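Local coordinates for cupin 2, conserved barrel domain protein (Novosphingobium aromaticivorans DSM 12444, PDB 3ES1) that is of unknown function but has a cupin-like beta-barrel fold and assembles as a pair of identical chains, at residues T74-V84 with R146-A154. Numbering follows the deposited sequence.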
ATOM      1  N   THR A  74      10.618   3.385  18.395  1.00 43.42           N
ATOM      2  CA  THR A  74       9.301   3.949  18.082  1.00 43.08           C
ATOM      3  C   THR A  74       8.246   2.892  17.737  1.00 41.74           C
ATOM      4  O   THR A  74       8.247   2.279  16.682  1.00 40.34           O
ATOM      5  CB  THR A  74       9.347   4.935  16.874  1.00 43.52           C
ATOM      6  OG1 THR A  74      10.231   6.029  17.165  1.00 45.51           O
ATOM      7  CG2 THR A  74       7.946   5.467  16.564  1.00 43.70           C
ATOM      8  N   LEU A  75       7.310   2.705  18.638  1.00 40.76           N
ATOM      9  CA  LEU A  75       6.119   1.941  18.279  1.00 39.93           C
ATOM     10  C   LEU A  75       5.561   2.506  16.969  1.00 38.82           C
ATOM     11  O   LEU A  75       5.308   3.701  16.861  1.00 37.94           O
ATOM     12  CB  LEU A  75       5.078   2.042  19.382  1.00 40.65           C
ATOM     13  CG  LEU A  75       4.050   0.936  19.486  1.00 40.78           C
ATOM     14  CD1 LEU A  75       4.681  -0.398  19.165  1.00 42.37           C
ATOM     15  CD2 LEU A  75       3.495   0.989  20.915  1.00 42.38           C
ATOM     16  N   ASP A  76       5.378   1.621  15.991  1.00 37.62           N
ATOM     17  CA  ASP A  76       4.816   1.963  14.647  1.00 37.10           C
ATOM     18  C   ASP A  76       5.686   2.944  13.858  1.00 35.36           C
ATOM     19  O   ASP A  76       5.216   3.587  12.890  1.00 35.38           O
ATOM     20  CB  ASP A  76       3.381   2.507  14.760  1.00 38.00           C
ATOM     21  CG  ASP A  76       2.376   1.428  15.183  1.00 39.76           C
ATOM     22  OD1 ASP A  76       2.269   0.371  14.496  1.00 43.47           O
ATOM     23  OD2 ASP A  76       1.699   1.641  16.211  1.00 41.31           O
ATOM     24  N   GLY A  77       6.939   3.038  14.304  1.00 32.55           N
ATOM     25  CA  GLY A  77       8.010   3.757  13.599  1.00 30.70           C
ATOM     26  C   GLY A  77       8.236   3.212  12.192  1.00 27.96           C
ATOM     27  O   GLY A  77       7.959   2.058  11.917  1.00 28.47           O
ATOM     28  N   GLY A  78       8.709   4.056  11.292  1.00 24.89           N
ATOM     29  CA  GLY A  78       8.956   3.632   9.915  1.00 23.67           C
ATOM     30  C   GLY A  78       7.705   3.227   9.153  1.00 22.00           C
ATOM     31  O   GLY A  78       6.650   3.827   9.299  1.00 21.52           O
ATOM     32  N   SER A  79       7.839   2.219   8.301  1.00 21.32           N
ATOM     33  CA  SER A  79       6.693   1.671   7.570  1.00 21.11           C
ATOM     34  C   SER A  79       6.637   0.180   7.629  1.00 20.30           C
ATOM     35  O   SER A  79       7.629  -0.512   7.863  1.00 18.90           O
ATOM     36  CB  SER A  79       6.643   2.138   6.098  1.00 21.70           C
ATOM     37  OG  SER A  79       7.589   1.497   5.251  1.00 22.08           O
ATOM     38  N   VAL A  80       5.426  -0.289   7.419  1.00 19.58           N
ATOM     39  CA  VAL A  80       5.072  -1.734   7.441  1.00 19.37           C
ATOM     40  C   VAL A  80       4.090  -2.041   6.310  1.00 18.93           C
ATOM     41  O   VAL A  80       3.110  -1.315   6.104  1.00 19.02           O
ATOM     42  CB  VAL A  80       4.409  -2.168   8.785  1.00 20.05           C
ATOM     43  CG1 VAL A  80       3.998  -3.638   8.738  1.00 18.64           C
ATOM     44  CG2 VAL A  80       5.368  -1.975   9.971  1.00 18.98           C
ATOM     45  N   ILE A  81       4.352  -3.097   5.562  1.00 17.93           N
ATOM     46  CA  ILE A  81       3.302  -3.658   4.688  1.00 17.11           C
ATOM     47  C   ILE A  81       3.096  -5.107   5.080  1.00 17.57           C
ATOM     48  O   ILE A  81       4.028  -5.888   5.130  1.00 16.77           O
ATOM     49  CB  ILE A  81       3.571  -3.481   3.138  1.00 16.39           C
ATOM     50  CG1 ILE A  81       2.431  -4.099   2.276  1.00 16.89           C
ATOM     51  CG2 ILE A  81       4.929  -4.050   2.729  1.00 16.97           C
ATOM     52  CD1 ILE A  81       2.444  -3.664   0.803  1.00 16.07           C
ATOM     53  N   ARG A  82       1.847  -5.432   5.408  1.00 17.39           N
ATOM     54  CA  ARG A  82       1.457  -6.811   5.690  1.00 16.85           C
ATOM     55  C   ARG A  82       0.125  -7.131   5.051  1.00 17.26           C
ATOM     56  O   ARG A  82      -0.677  -6.226   4.731  1.00 19.05           O
ATOM     57  CB  ARG A  82       1.440  -7.060   7.215  1.00 17.62           C
ATOM     58  CG  ARG A  82       0.401  -6.272   7.940  1.00 19.98           C
ATOM     59  CD  ARG A  82       0.352  -6.645   9.397  1.00 24.76           C
ATOM     60  NE  ARG A  82      -0.443  -5.659  10.091  1.00 27.18           N
ATOM     61  CZ  ARG A  82       0.037  -4.779  10.959  1.00 28.61           C
ATOM     62  NH1 ARG A  82       1.302  -4.801  11.311  1.00 30.12           N
ATOM     63  NH2 ARG A  82      -0.791  -3.920  11.518  1.00 30.79           N
ATOM     64  N   VAL A  83      -0.103  -8.433   4.863  1.00 16.72           N
ATOM     65  CA  VAL A  83      -1.351  -8.972   4.380  1.00 16.46           C
ATOM     66  C   VAL A  83      -2.109  -9.665   5.535  1.00 16.00           C
ATOM     67  O   VAL A  83      -1.559 -10.515   6.260  1.00 15.69           O
ATOM     68  CB  VAL A  83      -1.119  -9.948   3.189  1.00 15.99           C
ATOM     69  CG1 VAL A  83      -2.441 -10.584   2.755  1.00 15.89           C
ATOM     70  CG2 VAL A  83      -0.394  -9.281   2.028  1.00 17.20           C
ATOM     71  N   VAL A  84      -3.351  -9.255   5.709  1.00 15.18           N
ATOM     72  CA  VAL A  84      -4.240  -9.804   6.790  1.00 16.71           C
ATOM     73  C   VAL A  84      -5.489 -10.410   6.173  1.00 16.47           C
ATOM     74  O   VAL A  84      -6.227  -9.758   5.417  1.00 17.98           O
ATOM     75  CB  VAL A  84      -4.619  -8.753   7.894  1.00 16.14           C
ATOM     76  CG1 VAL A  84      -5.492  -9.373   8.994  1.00 16.44           C
ATOM     77  CG2 VAL A  84      -3.349  -8.184   8.537  1.00 16.73           C
ATOM     78  N   ARG A 146      -9.290 -10.725   2.363  1.00 17.78           N
ATOM     79  CA  ARG A 146      -7.861 -10.378   2.345  1.00 17.12           C
ATOM     80  C   ARG A 146      -7.678  -8.892   2.135  1.00 17.20           C
ATOM     81  O   ARG A 146      -8.199  -8.305   1.196  1.00 16.55           O
ATOM     82  CB  ARG A 146      -7.106 -11.138   1.262  1.00 15.83           C
ATOM     83  CG  ARG A 146      -5.635 -10.722   1.170  1.00 15.96           C
ATOM     84  CD  ARG A 146      -4.800 -11.682   0.329  1.00 17.85           C
ATOM     85  NE  ARG A 146      -4.605 -12.927   1.058  1.00 16.95           N
ATOM     86  CZ  ARG A 146      -4.025 -14.028   0.575  1.00 15.63           C
ATOM     87  NH1 ARG A 146      -3.540 -14.096  -0.670  1.00 16.27           N
ATOM     88  NH2 ARG A 146      -3.946 -15.082   1.357  1.00 13.55           N
ATOM     89  N   ILE A 147      -6.907  -8.298   3.038  1.00 17.41           N
ATOM     90  CA  ILE A 147      -6.583  -6.880   2.965  1.00 17.48           C
ATOM     91  C   ILE A 147      -5.071  -6.676   3.051  1.00 18.21           C
ATOM     92  O   ILE A 147      -4.396  -7.278   3.857  1.00 15.46           O
ATOM     93  CB  ILE A 147      -7.289  -6.038   4.110  1.00 18.05           C
ATOM     94  CG1 ILE A 147      -8.802  -6.306   4.161  1.00 19.00           C
ATOM     95  CG2 ILE A 147      -7.041  -4.527   3.893  1.00 17.98           C
ATOM     96  CD1 ILE A 147      -9.528  -5.766   5.423  1.00 19.37           C
ATOM     97  N   ALA A 148      -4.561  -5.858   2.144  1.00 17.93           N
ATOM     98  CA  ALA A 148      -3.156  -5.401   2.211  1.00 18.31           C
ATOM     99  C   ALA A 148      -3.140  -4.087   2.961  1.00 17.60           C
ATOM    100  O   ALA A 148      -3.852  -3.116   2.584  1.00 17.82           O
ATOM    101  CB  ALA A 148      -2.575  -5.192   0.774  1.00 18.02           C
ATOM    102  N   PHE A 149      -2.318  -4.048   4.000  1.00 16.72           N
ATOM    103  CA  PHE A 149      -2.173  -2.867   4.831  1.00 17.29           C
ATOM    104  C   PHE A 149      -0.765  -2.306   4.779  1.00 17.69           C
ATOM    105  O   PHE A 149       0.229  -3.006   5.013  1.00 18.46           O
ATOM    106  CB  PHE A 149      -2.470  -3.176   6.305  1.00 17.62           C
ATOM    107  CG  PHE A 149      -3.904  -3.408   6.614  1.00 18.31           C
ATOM    108  CD1 PHE A 149      -4.814  -2.371   6.571  1.00 17.80           C
ATOM    109  CD2 PHE A 149      -4.343  -4.659   6.976  1.00 18.32           C
ATOM    110  CE1 PHE A 149      -6.161  -2.591   6.871  1.00 18.89           C
ATOM    111  CE2 PHE A 149      -5.701  -4.881   7.307  1.00 20.48           C
ATOM    112  CZ  PHE A 149      -6.600  -3.862   7.250  1.00 19.37           C
ATOM    113  N   ILE A 150      -0.712  -1.006   4.528  1.00 17.37           N
ATOM    114  CA  ILE A 150       0.509  -0.228   4.620  1.00 16.97           C
ATOM    115  C   ILE A 150       0.405   0.816   5.737  1.00 17.75           C
ATOM    116  O   ILE A 150      -0.410   1.723   5.688  1.00 18.11           O
ATOM    117  CB  ILE A 150       0.853   0.474   3.289  1.00 15.48           C
ATOM    118  CG1 ILE A 150       0.998  -0.527   2.125  1.00 15.29           C
ATOM    119  CG2 ILE A 150       2.182   1.276   3.412  1.00 15.75           C
ATOM    120  CD1 ILE A 150      -0.313  -1.031   1.470  1.00 15.64           C
ATOM    121  N   LEU A 151       1.273   0.692   6.732  1.00 17.82           N
ATOM    122  CA  LEU A 151       1.213   1.553   7.894  1.00 17.78           C
ATOM    123  C   LEU A 151       2.432   2.451   7.913  1.00 18.62           C
ATOM    124  O   LEU A 151       3.553   1.996   7.861  1.00 18.96           O
ATOM    125  CB  LEU A 151       1.084   0.730   9.218  1.00 17.39           C
ATOM    126  CG  LEU A 151      -0.106  -0.261   9.315  1.00 18.35           C
ATOM    127  CD1 LEU A 151       0.240  -1.675   8.755  1.00 16.71           C
ATOM    128  CD2 LEU A 151      -0.634  -0.387  10.759  1.00 18.57           C
ATOM    129  N   ILE A 152       2.179   3.749   8.006  1.00 19.58           N
ATOM    130  CA  ILE A 152       3.238   4.749   7.958  1.00 18.63           C
ATOM    131  C   ILE A 152       3.188   5.606   9.220  1.00 19.48           C
ATOM    132  O   ILE A 152       2.150   6.151   9.582  1.00 18.57           O
ATOM    133  CB  ILE A 152       3.098   5.658   6.698  1.00 19.14           C
ATOM    134  CG1 ILE A 152       3.227   4.860   5.393  1.00 19.16           C
ATOM    135  CG2 ILE A 152       4.158   6.786   6.703  1.00 17.81           C
ATOM    136  CD1 ILE A 152       2.689   5.596   4.162  1.00 21.05           C
ATOM    137  N   GLU A 153       4.321   5.606   9.934  1.00 19.66           N
ATOM    138  CA  GLU A 153       4.552   6.422  11.118  1.00 18.82           C
ATOM    139  C   GLU A 153       3.901   7.808  11.045  1.00 19.08           C
ATOM    140  O   GLU A 153       3.989   8.495  10.029  1.00 18.37           O
ATOM    141  CB  GLU A 153       6.082   6.542  11.336  1.00 19.51           C
ATOM    142  CG  GLU A 153       6.457   7.360  12.540  1.00 20.78           C
ATOM    143  CD  GLU A 153       7.961   7.549  12.713  1.00 23.17           C
ATOM    144  OE1 GLU A 153       8.772   6.870  12.016  1.00 22.44           O
ATOM    145  OE2 GLU A 153       8.317   8.416  13.542  1.00 19.73           O
ATOM    146  N   ALA A 154       3.181   8.163  12.112  1.00 19.41           N
ATOM    147  CA  ALA A 154       2.745   9.548  12.358  1.00 20.00           C
ATOM    148  C   ALA A 154       2.696   9.770  13.863  1.00 20.70           C
ATOM    149  O   ALA A 154       2.514   8.821  14.645  1.00 21.18           O
ATOM    150  CB  ALA A 154       1.378   9.877  11.704  1.00 19.37           C
TER
HETATM  151  O   HOH W   1       4.109   1.937  11.013  1.00 29.40           O
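Val80 and Leu151, Arg82 and Phe149, and Val84 and Ile147 form three hydrogen-bonded pairs that zip strand 79-84 antiparallel to strand 146-153. Each pair gives two backbone N-H...O=C bonds, six in all, and the non-hydrogen-bonded pairs between them add CA-H...O contacts, such as Ile81 CA to Phe149 O at 3.2 Å. Past the Val80-Leu151 end of the ladder, Glu153 bonds to Gly78 through both its backbone and its side chain. Its N donates to Gly78 O (3.0 Å), while the extended side chain, with CG anti to the backbone N (chi1 -180°), reaches across so that OE1 accepts from Gly78 N at 2.9 Å. That donor meets the anti side of OE1, 30° out of the carboxylate plane. The carboxylate thereby ties down the exit of the type II turn Thr74-Gly77, and an alanine here would probably leave Gly78 N without its acceptor and the turn less firmly anchored. A water donates to Asp76 O and, weakly, to Leu151 O.

Side-chain packing flanks the ladder. On one face of the sheet, Ile81 and Ile150 lie side by side, Ile81 CD1 to Ile150 CG1 3.7 Å. On the other, a methyl of Leu151, CD1, sits over one face of the Arg82 guanidinium, offset toward its rim, and Val84 CG2 approaches the Phe149 ring at its edge, 4.0 Å from CD2. At the strand end, Val83 CG1 rests 3.6 Å from CD of Arg146, whose NE is salt-bridged to Asp85.

The two strands are central neighbours in the antiparallel sheet of the cupin fold: strand 45-53 pairs with 79-86 on its other side, and strand 99-107 borders 145-153. Ile150 packs on Ile150 of the second subunit, and Trp137 of strand 136-138 meets the Phe149 ring.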